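Methylcobalamin\: coenzyme M methyltransferase (Methanosarcina mazei, PDB 4AY7) transfers the methyl group of a methylated corrinoid to coenzyme M, a step of methanogenesis, using a zinc ion as cofactor. Local coordinates at residues 22-27 against 240-245; 42-47 against 66-71; 55-60 against 95-100; 113-118 against 171-176. All coordinates share one frame; numbering follows the deposited sequence.

Contact 1 (22-27 against 240-245); sequences ALKGEP and NSVTVL
Where helix 15-24 ends against the start of barrel strand 242-246, L23 and K24 pack on V242 and V244. L23 points at the strand, and its CD1 sits in the angle between the two valines, 3.8 Å from V242 CG1 and 4.0 Å from V244 CG2. CD2 meets V244 CG2 as well, the leucine crossing this second valine at about a right angle. The other methyl of V242, CG2, lies 3.7 Å from K24 CE; the extended lysine passes slantwise over the valine, touching it with CG and CE. L23 also touches V206 and V320, and its carbonyl accepts a hydrogen bond from R287; these partners all lie at the starts of parallel TIM-barrel strands, which places the helix end at the barrel's N-terminal side. Cutting V242 back to an alanine removes both methyls, which would probably strip the K24 methylenes of their apolar partner, leave L23 CD1 only V244 on this strand and open a gap beneath the helix end. G25, with positive phi, closes the helix in a Schellman motif. V244, in mid-strand, lies two residues before the zinc ligand H246.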
loop_
_atom_site.group_PDB
_atom_site.type_symbol
_atom_site.label_atom_id
_atom_site.label_comp_id
_atom_site.label_asym_id
_atom_site.label_seq_id
_atom_site.Cartn_x
_atom_site.Cartn_y
_atom_site.Cartn_z
ATOM N N ALA A 22 15.332 8.172 1.163
ATOM C CA ALA A 22 14.720 8.269 -0.173
ATOM C C ALA A 22 13.350 8.847 -0.240
ATOM O O ALA A 22 13.046 9.671 -1.103
ATOM C CB ALA A 22 14.787 6.924 -0.902
ATOM N N LEU A 23 12.474 8.347 0.660
ATOM C CA LEU A 23 11.113 8.785 0.720
ATOM C C LEU A 23 11.040 10.231 1.180
ATOM O O LEU A 23 10.216 10.993 0.698
ATOM C CB LEU A 23 10.235 7.837 1.592
ATOM C CG LEU A 23 9.994 6.440 1.038
ATOM C CD1 LEU A 23 9.392 5.443 2.068
ATOM C CD2 LEU A 23 9.158 6.602 -0.270
ATOM N N LYS A 24 11.879 10.621 2.109
ATOM C CA LYS A 24 11.858 11.998 2.543
ATOM C C LYS A 24 12.520 12.972 1.557
ATOM O O LYS A 24 12.351 14.192 1.689
ATOM C CB LYS A 24 12.547 12.103 3.866
ATOM C CG LYS A 24 11.802 11.457 5.012
ATOM C CD LYS A 24 12.518 11.912 6.270
ATOM C CE LYS A 24 12.262 11.015 7.460
ATOM N NZ LYS A 24 13.272 11.356 8.509
ATOM N N GLY A 25 13.230 12.469 0.566
ATOM C CA GLY A 25 13.919 13.368 -0.400
ATOM C C GLY A 25 15.275 13.827 0.061
ATOM O O GLY A 25 15.835 14.807 -0.465
ATOM N N GLU A 26 15.835 13.137 1.024
ATOM C CA GLU A 26 17.208 13.392 1.435
ATOM C C GLU A 26 18.185 12.676 0.536
ATOM O O GLU A 26 17.823 11.675 -0.139
ATOM C CB GLU A 26 17.331 12.892 2.856
ATOM C CG GLU A 26 16.436 13.664 3.804
ATOM C CD GLU A 26 16.361 13.026 5.157
ATOM O OE1 GLU A 26 16.673 11.830 5.219
ATOM O OE2 GLU A 26 15.994 13.693 6.159
ATOM N N PRO A 27 19.474 13.140 0.504
ATOM C CA PRO A 27 20.364 12.457 -0.436
ATOM C C PRO A 27 20.625 10.996 -0.074
ATOM O O PRO A 27 20.710 10.624 1.104
ATOM C CB PRO A 27 21.676 13.265 -0.387
ATOM C CG PRO A 27 21.289 14.585 0.176
ATOM C CD PRO A 27 20.119 14.329 1.088
ATOM N N ASN A 240 2.407 8.502 12.923
ATOM C CA ASN A 240 3.740 8.740 13.492
ATOM C C ASN A 240 4.865 8.017 12.757
ATOM O O ASN A 240 5.723 7.412 13.361
ATOM C CB ASN A 240 3.684 8.403 15.003
ATOM C CG ASN A 240 2.728 9.362 15.719
ATOM O OD1 ASN A 240 2.800 10.539 15.477
ATOM N ND2 ASN A 240 1.821 8.877 16.466
ATOM N N SER A 241 4.826 8.066 11.431
ATOM C CA SER A 241 5.940 7.534 10.603
ATOM C C SER A 241 5.887 8.188 9.232
ATOM O O SER A 241 4.889 8.865 8.873
ATOM C CB SER A 241 5.825 5.999 10.399
ATOM O OG SER A 241 4.682 5.692 9.601
ATOM N N VAL A 242 6.945 7.933 8.470
ATOM C CA VAL A 242 6.909 8.104 7.041
ATOM C C VAL A 242 5.746 7.326 6.460
ATOM O O VAL A 242 5.405 6.204 6.919
ATOM C CB VAL A 242 8.286 7.738 6.419
ATOM C CG1 VAL A 242 8.188 7.614 4.887
ATOM C CG2 VAL A 242 9.363 8.752 6.917
ATOM N N THR A 243 5.004 8.013 5.583
ATOM C CA THR A 243 3.867 7.404 4.897
ATOM C C THR A 243 3.975 7.499 3.364
ATOM O O THR A 243 4.650 8.394 2.813
ATOM C CB THR A 243 2.545 8.035 5.329
ATOM O OG1 THR A 243 2.599 9.400 5.019
ATOM C CG2 THR A 243 2.253 7.900 6.846
ATOM N N VAL A 244 3.228 6.628 2.703
ATOM C CA VAL A 244 3.144 6.514 1.261
ATOM C C VAL A 244 1.678 6.324 0.866
ATOM O O VAL A 244 0.950 5.523 1.469
ATOM C CB VAL A 244 4.019 5.332 0.732
ATOM C CG1 VAL A 244 3.879 5.139 -0.770
ATOM C CG2 VAL A 244 5.500 5.570 0.997
ATOM N N LEU A 245 1.237 7.027 -0.162
ATOM C CA LEU A 245 -0.115 6.936 -0.666
ATOM C C LEU A 245 -0.076 6.280 -2.047
ATOM O O LEU A 245 0.568 6.784 -2.968
ATOM C CB LEU A 245 -0.728 8.320 -0.780
ATOM C CG LEU A 245 -2.014 8.427 -1.523
ATOM C CD1 LEU A 245 -3.063 7.700 -0.657
ATOM C CD2 LEU A 245 -2.432 9.873 -1.644
#

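Contact 2 (42-47 against 66-71); sequences VELMDV and ALANHE
L44 and A68 bring helices 42-48 and 59-71 to within 6.5 Å between their CA atoms, an approach consistent with the small alanine at this point. L44 points at the opposing helix, and a single methyl, CD1, makes all of its contacts there. It lies 3.6 Å from the carbonyl oxygen A68 O, and equally near the backbone carbon N69 CA. The methyl of A68 is farther off, with CB 4.2 Å from L44 CD1, so the leucine tip rests on the backbone between two residues more than on side chains. The CB of N69 completes the seat at 3.7 Å from L44 CD1.

With its CG anti to the backbone N (chi1 -159°), N69 carries its amide past the leucine to polar partners elsewhere: ND2 donates to T39 O, and OD1 bonds to S73 OG. Both ends of this buried amide are therefore satisfied, which should fix its rotation while its CB offers the apolar surface to the leucine. The backbone is distorted at this point. N69 leaves regular helical angles (psi 28°), and L67 O accepts from both H70 N and E71 N.

N69 stands next to the coenzyme M region, its side chain about 7 Å from that of Q38. L333 of helix 333-346 covers L44, V336 of that helix touches N69, and the far side of helix 59-71 packs through A66 and L67 on helix 130-144 and strand 78-80.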
loop_
_atom_site.group_PDB
_atom_site.type_symbol
_atom_site.label_atom_id
_atom_site.label_comp_id
_atom_site.label_asym_id
_atom_site.label_seq_id
_atom_site.Cartn_x
_atom_site.Cartn_y
_atom_site.Cartn_z
ATOM N N VAL A 42 2.547 -16.878 -5.390
ATOM C CA VAL A 42 2.267 -18.303 -5.276
ATOM C C VAL A 42 3.542 -19.120 -5.258
ATOM O O VAL A 42 3.590 -20.096 -4.546
ATOM C CB VAL A 42 1.298 -18.790 -6.382
ATOM C CG1 VAL A 42 1.061 -20.305 -6.324
ATOM C CG2 VAL A 42 -0.022 -18.024 -6.303
ATOM N N GLU A 43 4.545 -18.765 -6.059
ATOM C CA GLU A 43 5.832 -19.511 -6.092
ATOM C C GLU A 43 6.409 -19.608 -4.666
ATOM O O GLU A 43 6.867 -20.690 -4.238
ATOM C CB GLU A 43 6.845 -18.913 -7.057
ATOM C CG GLU A 43 8.226 -19.623 -7.041
ATOM C CD GLU A 43 9.185 -19.277 -8.211
ATOM O OE1 GLU A 43 8.848 -18.494 -9.161
ATOM O OE2 GLU A 43 10.319 -19.849 -8.175
ATOM N N LEU A 44 6.341 -18.518 -3.921
ATOM C CA LEU A 44 6.927 -18.448 -2.571
ATOM C C LEU A 44 5.965 -19.106 -1.559
ATOM O O LEU A 44 6.412 -19.838 -0.647
ATOM C CB LEU A 44 7.306 -17.014 -2.181
ATOM C CG LEU A 44 8.526 -16.514 -2.972
ATOM C CD1 LEU A 44 8.919 -15.128 -2.521
ATOM C CD2 LEU A 44 9.705 -17.519 -2.911
ATOM N N MET A 45 4.658 -18.971 -1.789
ATOM C CA MET A 45 3.680 -19.692 -0.932
ATOM C C MET A 45 4.038 -21.170 -0.968
ATOM O O MET A 45 4.080 -21.775 0.073
ATOM C CB MET A 45 2.238 -19.555 -1.408
ATOM C CG MET A 45 1.702 -18.136 -1.298
ATOM S SD MET A 45 0.084 -18.152 -2.068
ATOM C CE MET A 45 -0.186 -16.393 -2.466
ATOM N N ASP A 46 4.232 -21.707 -2.163
ATOM C CA ASP A 46 4.621 -23.122 -2.347
ATOM C C ASP A 46 5.967 -23.481 -1.685
ATOM O O ASP A 46 6.032 -24.471 -0.985
ATOM C CB ASP A 46 4.623 -23.469 -3.848
ATOM C CG ASP A 46 3.205 -23.644 -4.392
ATOM O OD1 ASP A 46 2.223 -23.510 -3.617
ATOM O OD2 ASP A 46 3.030 -23.941 -5.579
ATOM N N VAL A 47 7.008 -22.669 -1.871
ATOM C CA VAL A 47 8.380 -22.988 -1.375
ATOM C C VAL A 47 8.376 -23.092 0.152
ATOM O O VAL A 47 8.794 -24.109 0.717
ATOM C CB VAL A 47 9.423 -21.932 -1.810
ATOM C CG1 VAL A 47 10.739 -22.114 -1.066
ATOM C CG2 VAL A 47 9.695 -21.940 -3.331
ATOM N N ALA A 66 6.141 -13.186 4.064
ATOM C CA ALA A 66 6.702 -11.816 3.849
ATOM C C ALA A 66 8.213 -11.826 3.741
ATOM O O ALA A 66 8.859 -11.142 2.880
ATOM C CB ALA A 66 6.326 -10.906 5.010
ATOM N N LEU A 67 8.795 -12.593 4.644
ATOM C CA LEU A 67 10.217 -12.651 4.725
ATOM C C LEU A 67 10.747 -13.325 3.469
ATOM O O LEU A 67 11.848 -13.013 3.034
ATOM C CB LEU A 67 10.687 -13.426 5.951
ATOM C CG LEU A 67 10.630 -12.677 7.278
ATOM C CD1 LEU A 67 11.899 -11.885 7.619
ATOM C CD2 LEU A 67 9.492 -11.687 7.212
ATOM N N ALA A 68 9.958 -14.241 2.901
ATOM C CA ALA A 68 10.380 -15.028 1.759
ATOM C C ALA A 68 10.567 -14.137 0.549
ATOM O O ALA A 68 11.524 -14.384 -0.213
ATOM C CB ALA A 68 9.406 -16.204 1.482
ATOM N N ASN A 69 9.717 -13.106 0.374
ATOM C CA ASN A 69 9.868 -12.162 -0.732
ATOM C C ASN A 69 10.741 -10.966 -0.320
ATOM O O ASN A 69 10.541 -9.807 -0.813
ATOM C CB ASN A 69 8.505 -11.655 -1.304
ATOM C CG ASN A 69 8.650 -11.095 -2.732
ATOM O OD1 ASN A 69 9.788 -10.950 -3.213
ATOM N ND2 ASN A 69 7.534 -10.820 -3.427
ATOM N N HIS A 70 11.627 -11.250 0.640
ATOM C CA HIS A 70 12.717 -10.389 1.017
ATOM C C HIS A 70 13.982 -11.195 0.871
ATOM O O HIS A 70 14.928 -10.796 0.193
ATOM C CB HIS A 70 12.537 -9.882 2.455
ATOM C CG HIS A 70 13.768 -9.285 3.027
ATOM N ND1 HIS A 70 14.388 -8.230 2.450
ATOM C CD2 HIS A 70 14.531 -9.644 4.124
ATOM C CE1 HIS A 70 15.503 -7.923 3.150
ATOM N NE2 HIS A 70 15.590 -8.786 4.182
ATOM N N GLU A 71 14.004 -12.332 1.524
ATOM C CA GLU A 71 15.194 -13.157 1.562
ATOM C C GLU A 71 15.503 -13.876 0.215
ATOM O O GLU A 71 16.649 -13.958 -0.160
ATOM C CB GLU A 71 15.166 -14.061 2.817
ATOM C CG GLU A 71 15.324 -13.173 4.077
ATOM C CD GLU A 71 15.382 -13.904 5.430
ATOM O OE1 GLU A 71 15.436 -15.157 5.450
ATOM O OE2 GLU A 71 15.384 -13.202 6.489
#

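Contact 3 (55-60 against 95-100); sequences AHTNPE and INMGTK
The imidazole of H56 meets a water in its own plane, at the NE2 edge, and W52 adds a ring inclined to it by about 35°. M97 O stands oblique to the imidazole, 3.9 Å from H56 CD2. The water lies 2.6 Å from H56 NE2 and donates to M97 O at 2.8 Å, so it bridges the histidine to the main chain of the opposite loop. Apolar contact comes from the methionine. Bent at chi2 and chi3 (-53° and -68°), M97 folds its chain back, and CE reaches H56 CB at 3.5 Å while also touching T57 CG2 at 3.9 Å. The H56 and M97 side chains run antiparallel past one another, one methyl serving two neighbours. A leucine in place of H56 would probably break the bridge, leaving the water without its NE2 mate and M97 O less firmly tied.

Beyond M97 the loop is shaped by an Asx turn: N96 OD1 accepts from G98 N at 3.0 Å in the carbonyl plane, and G98 has the positive phi that favours glycine. On the other segment N58 is the N-cap of helix 59-71.

Residues of the coenzyme M site lie near, with the H56 side chain about 6 Å from that of Q103. Y82 and P104 also touch H56, strand 94-96 pairs with strand 105-108 through N96 and S105, and P59 and E60 pack on helix 130-144.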
loop_
_atom_site.group_PDB
_atom_site.type_symbol
_atom_site.label_atom_id
_atom_site.label_comp_id
_atom_site.label_asym_id
_atom_site.label_seq_id
_atom_site.Cartn_x
_atom_site.Cartn_y
_atom_site.Cartn_z
ATOM N N ALA A 55 -2.097 -17.817 5.291
ATOM C CA ALA A 55 -1.155 -16.700 5.485
ATOM C C ALA A 55 -1.865 -15.367 5.853
ATOM O O ALA A 55 -1.159 -14.413 6.192
ATOM C CB ALA A 55 -0.237 -16.464 4.282
ATOM N N HIS A 56 -3.185 -15.278 5.685
ATOM C CA HIS A 56 -3.922 -14.094 6.136
ATOM C C HIS A 56 -4.305 -14.179 7.588
ATOM O O HIS A 56 -4.568 -13.176 8.233
ATOM C CB HIS A 56 -5.160 -13.867 5.313
ATOM C CG HIS A 56 -4.978 -13.859 3.802
ATOM N ND1 HIS A 56 -4.100 -13.052 3.124
ATOM C CD2 HIS A 56 -5.750 -14.487 2.839
ATOM C CE1 HIS A 56 -4.296 -13.179 1.813
ATOM N NE2 HIS A 56 -5.287 -14.121 1.634
ATOM N N THR A 57 -4.374 -15.372 8.143
ATOM C CA THR A 57 -5.007 -15.604 9.459
ATOM C C THR A 57 -4.020 -16.085 10.546
ATOM O O THR A 57 -4.332 -16.082 11.731
ATOM C CB THR A 57 -6.174 -16.613 9.311
ATOM O OG1 THR A 57 -5.703 -17.912 8.839
ATOM C CG2 THR A 57 -7.184 -16.138 8.258
ATOM N N ASN A 58 -2.844 -16.540 10.159
ATOM C CA ASN A 58 -1.885 -17.087 11.112
ATOM C C ASN A 58 -0.648 -16.171 11.084
ATOM O O ASN A 58 -0.019 -16.079 10.027
ATOM C CB ASN A 58 -1.486 -18.445 10.569
ATOM C CG ASN A 58 -0.468 -19.193 11.440
ATOM O OD1 ASN A 58 0.555 -18.685 11.846
ATOM N ND2 ASN A 58 -0.754 -20.471 11.669
ATOM N N PRO A 59 -0.254 -15.562 12.222
ATOM C CA PRO A 59 0.853 -14.589 12.162
ATOM C C PRO A 59 2.172 -15.173 11.729
ATOM O O PRO A 59 2.961 -14.484 11.084
ATOM C CB PRO A 59 1.005 -14.081 13.611
ATOM C CG PRO A 59 0.389 -15.157 14.444
ATOM C CD PRO A 59 -0.779 -15.682 13.598
ATOM N N GLU A 60 2.414 -16.417 12.125
ATOM C CA GLU A 60 3.684 -17.054 11.766
ATOM C C GLU A 60 3.773 -17.309 10.277
ATOM O O GLU A 60 4.798 -17.044 9.678
ATOM C CB GLU A 60 3.917 -18.324 12.530
ATOM C CG GLU A 60 4.041 -18.100 14.021
ATOM C CD GLU A 60 5.434 -17.721 14.501
ATOM O OE1 GLU A 60 6.411 -17.480 13.692
ATOM O OE2 GLU A 60 5.541 -17.594 15.735
ATOM N N ILE A 95 -15.926 -10.512 5.322
ATOM C CA ILE A 95 -14.909 -10.720 4.279
ATOM C C ILE A 95 -14.966 -12.143 3.667
ATOM O O ILE A 95 -15.103 -13.155 4.367
ATOM C CB ILE A 95 -13.519 -10.556 4.928
ATOM C CG1 ILE A 95 -13.373 -9.197 5.655
ATOM C CG2 ILE A 95 -12.390 -10.761 3.897
ATOM C CD1 ILE A 95 -13.623 -7.965 4.825
ATOM N N ASN A 96 -14.909 -12.241 2.335
ATOM C CA ASN A 96 -14.719 -13.540 1.660
ATOM C C ASN A 96 -13.202 -13.737 1.629
ATOM O O ASN A 96 -12.534 -12.974 1.026
ATOM C CB ASN A 96 -15.358 -13.524 0.263
ATOM C CG ASN A 96 -15.138 -14.858 -0.500
ATOM O OD1 ASN A 96 -14.031 -15.430 -0.453
ATOM N ND2 ASN A 96 -16.156 -15.370 -1.145
ATOM N N MET A 97 -12.651 -14.718 2.357
ATOM C CA MET A 97 -11.194 -14.781 2.524
ATOM C C MET A 97 -10.437 -15.266 1.254
ATOM O O MET A 97 -9.192 -15.266 1.202
ATOM C CB MET A 97 -10.858 -15.690 3.686
ATOM C CG MET A 97 -11.170 -15.098 5.073
ATOM S SD MET A 97 -10.432 -13.459 5.355
ATOM C CE MET A 97 -8.706 -13.912 5.401
ATOM N N GLY A 98 -11.152 -15.737 0.253
ATOM C CA GLY A 98 -10.511 -16.001 -1.048
ATOM C C GLY A 98 -9.724 -17.290 -1.033
ATOM O O GLY A 98 -10.007 -18.202 -0.282
ATOM N N THR A 99 -8.781 -17.392 -1.946
ATOM C CA THR A 99 -8.090 -18.645 -2.266
ATOM C C THR A 99 -6.626 -18.349 -2.471
ATOM O O THR A 99 -6.120 -17.186 -2.383
ATOM C CB THR A 99 -8.561 -19.206 -3.624
ATOM O OG1 THR A 99 -8.168 -18.271 -4.652
ATOM C CG2 THR A 99 -10.070 -19.438 -3.654
ATOM N N LYS A 100 -5.909 -19.436 -2.787
ATOM C CA LYS A 100 -4.529 -19.317 -3.022
ATOM C C LYS A 100 -4.150 -18.178 -3.997
ATOM O O LYS A 100 -3.104 -17.551 -3.833
ATOM C CB LYS A 100 -3.948 -20.657 -3.500
ATOM C CG LYS A 100 -2.481 -20.805 -3.154
ATOM C CD LYS A 100 -1.982 -22.103 -3.745
ATOM C CE LYS A 100 -0.515 -22.226 -3.538
ATOM N NZ LYS A 100 -0.090 -23.547 -4.094
HETATM O O HOH W 1 -6.708 -15.288 -0.133
#

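Contact 4 (113-118 against 171-176); sequences KDLEGA and MKWSIK
D114 OD1 accepts from E116 N at 2.9 Å, with an N-H...O angle of 160°, and the oxygen uses its anti lone pair. This Asx turn folds the loop that W173 meets from the neighbouring helix. The indole points at the loop, and its six-membered ring does the touching, by its rim. W173 CZ2 lies 4.0 Å from K113 C, the carbonyl carbon. W173 CH2 is 4.1 Å from D114 N, and both backbone atoms lie near the ring plane. The peptide between K113 and D114 thus abuts the edge of the indole, while both side chains leave the backbone on the side away from the helix. A looser apolar contact joins L115 CG to W173 CZ3 at 4.4 Å. The tryptophan CG stands anti to the carbonyl carbon (chi1 -60°), which sends the ring outward from helix 167-176.

Overlapping the Asx turn, a type II beta turn from L115 to A118 reverses the loop, closed by A118 N on L115 O at 3.0 Å; G117 takes the positive phi of its third position. This connection between strand 105-108 and helix 130-144 is held on the periphery of the barrel, where V165 of helix 157-165 touches both L115 and W173. L180 and Q183 of helix 178-202 lie against W173 and L115 respectively.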
loop_
_atom_site.group_PDB
_atom_site.type_symbol
_atom_site.label_atom_id
_atom_site.label_comp_id
_atom_site.label_asym_id
_atom_site.label_seq_id
_atom_site.Cartn_x
_atom_site.Cartn_y
_atom_site.Cartn_z
ATOM N N LYS A 113 -27.299 1.538 4.857
ATOM C CA LYS A 113 -28.440 2.453 4.677
ATOM C C LYS A 113 -28.420 3.725 5.545
ATOM O O LYS A 113 -29.167 4.680 5.275
ATOM C CB LYS A 113 -29.725 1.651 4.913
ATOM C CG LYS A 113 -29.934 0.649 3.797
ATOM C CD LYS A 113 -31.153 -0.206 4.017
ATOM C CE LYS A 113 -31.994 -0.310 2.739
ATOM N NZ LYS A 113 -33.330 0.361 2.863
ATOM N N ASP A 114 -27.554 3.742 6.558
ATOM C CA ASP A 114 -27.505 4.812 7.538
ATOM C C ASP A 114 -26.277 4.568 8.371
ATOM O O ASP A 114 -25.696 3.430 8.345
ATOM C CB ASP A 114 -28.775 4.734 8.426
ATOM C CG ASP A 114 -28.853 3.429 9.226
ATOM O OD1 ASP A 114 -28.234 3.382 10.314
ATOM O OD2 ASP A 114 -29.419 2.418 8.705
ATOM N N LEU A 115 -25.982 5.506 9.245
ATOM C CA LEU A 115 -24.827 5.380 10.103
ATOM C C LEU A 115 -25.154 5.324 11.576
ATOM O O LEU A 115 -24.329 5.692 12.426
ATOM C CB LEU A 115 -23.803 6.517 9.787
ATOM C CG LEU A 115 -23.190 6.517 8.393
ATOM C CD1 LEU A 115 -22.411 7.843 8.037
ATOM C CD2 LEU A 115 -22.203 5.379 8.259
ATOM N N GLU A 116 -26.343 4.824 11.899
ATOM C CA GLU A 116 -26.769 4.798 13.267
ATOM C C GLU A 116 -25.960 3.840 14.067
ATOM O O GLU A 116 -25.881 2.672 13.780
ATOM C CB GLU A 116 -28.267 4.460 13.363
ATOM C CG GLU A 116 -29.156 5.578 12.822
ATOM C CD GLU A 116 -28.834 6.936 13.433
ATOM O OE1 GLU A 116 -28.551 7.031 14.674
ATOM O OE2 GLU A 116 -28.871 7.928 12.693
ATOM N N GLY A 117 -25.322 4.356 15.089
ATOM C CA GLY A 117 -24.492 3.504 15.930
ATOM C C GLY A 117 -23.081 3.394 15.421
ATOM O O GLY A 117 -22.290 2.787 16.096
ATOM N N ALA A 118 -22.748 3.913 14.219
ATOM C CA ALA A 118 -21.392 3.735 13.632
ATOM C C ALA A 118 -20.394 4.521 14.396
ATOM O O ALA A 118 -20.617 5.726 14.606
ATOM C CB ALA A 118 -21.376 4.179 12.193
ATOM N N MET A 171 -21.124 6.352 -3.258
ATOM C CA MET A 171 -21.256 7.181 -4.444
ATOM C C MET A 171 -22.535 8.009 -4.418
ATOM O O MET A 171 -22.512 9.220 -4.679
ATOM C CB MET A 171 -21.164 6.324 -5.709
ATOM C CG MET A 171 -19.728 5.896 -6.020
ATOM S SD MET A 171 -19.501 4.898 -7.537
ATOM C CE MET A 171 -20.571 5.769 -8.724
ATOM N N LYS A 172 -23.644 7.385 -4.046
ATOM C CA LYS A 172 -24.940 8.067 -3.998
ATOM C C LYS A 172 -24.925 9.190 -2.972
ATOM O O LYS A 172 -25.417 10.264 -3.239
ATOM C CB LYS A 172 -26.046 7.034 -3.696
ATOM C CG LYS A 172 -27.500 7.487 -3.804
ATOM C CD LYS A 172 -28.461 6.267 -3.616
ATOM C CE LYS A 172 -29.878 6.428 -4.209
ATOM N NZ LYS A 172 -31.045 6.610 -3.249
ATOM N N TRP A 173 -24.332 8.962 -1.804
ATOM C CA TRP A 173 -24.248 10.003 -0.789
ATOM C C TRP A 173 -23.329 11.150 -1.151
ATOM O O TRP A 173 -23.523 12.288 -0.673
ATOM C CB TRP A 173 -23.809 9.419 0.521
ATOM C CG TRP A 173 -24.769 8.367 1.022
ATOM C CD1 TRP A 173 -26.000 8.015 0.508
ATOM C CD2 TRP A 173 -24.579 7.518 2.163
ATOM N NE1 TRP A 173 -26.538 6.984 1.234
ATOM C CE2 TRP A 173 -25.730 6.659 2.242
ATOM C CE3 TRP A 173 -23.584 7.389 3.092
ATOM C CZ2 TRP A 173 -25.871 5.714 3.216
ATOM C CZ3 TRP A 173 -23.718 6.420 4.064
ATOM C CH2 TRP A 173 -24.850 5.625 4.147
ATOM N N SER A 174 -22.309 10.848 -1.937
ATOM C CA SER A 174 -21.378 11.881 -2.403
ATOM C C SER A 174 -22.083 13.019 -3.158
ATOM O O SER A 174 -21.637 14.187 -3.079
ATOM C CB SER A 174 -20.268 11.285 -3.266
ATOM O OG SER A 174 -20.680 10.981 -4.581
ATOM N N ILE A 175 -23.181 12.680 -3.853
ATOM C CA ILE A 175 -24.051 13.676 -4.534
ATOM C C ILE A 175 -25.231 14.119 -3.669
ATOM O O ILE A 175 -25.543 15.302 -3.615
ATOM C CB ILE A 175 -24.697 13.076 -5.800
ATOM C CG1 ILE A 175 -23.647 12.605 -6.786
ATOM C CG2 ILE A 175 -25.741 14.042 -6.386
ATOM C CD1 ILE A 175 -23.910 11.212 -7.328
ATOM N N LYS A 176 -25.893 13.178 -3.004
ATOM C CA LYS A 176 -27.202 13.453 -2.443
ATOM C C LYS A 176 -27.235 13.632 -0.935
ATOM O O LYS A 176 -28.157 14.263 -0.446
ATOM C CB LYS A 176 -28.220 12.377 -2.860
ATOM C CG LYS A 176 -29.339 12.861 -3.780
ATOM C CD LYS A 176 -28.869 12.939 -5.229
ATOM C CE LYS A 176 -29.997 13.262 -6.216
ATOM N NZ LYS A 176 -29.710 12.569 -7.510
#

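How the contacts relate
Contacts 1 and 2 are buried, contacts 3 and 4 partly so. Contact 1 sets methyl against methyl and contact 2 a methyl against helix backbone; contact 3 joins a methionine methyl to a water bridge, and contact 4 sets a peptide against an indole edge. Contact 1 belongs to the barrel itself; contact 4 lies on its outer helices, far from the annotated sites. Contacts 2 and 3 are close neighbours, both using helix 59-71 beside the coenzyme M region. They touch directly, for K100 of contact 3 packs on V42 and M45 of contact 2 and lies against D46 as a salt bridge, modelled rather short. Contact 1 lies about 15 Å from contact 2 between nearest atoms.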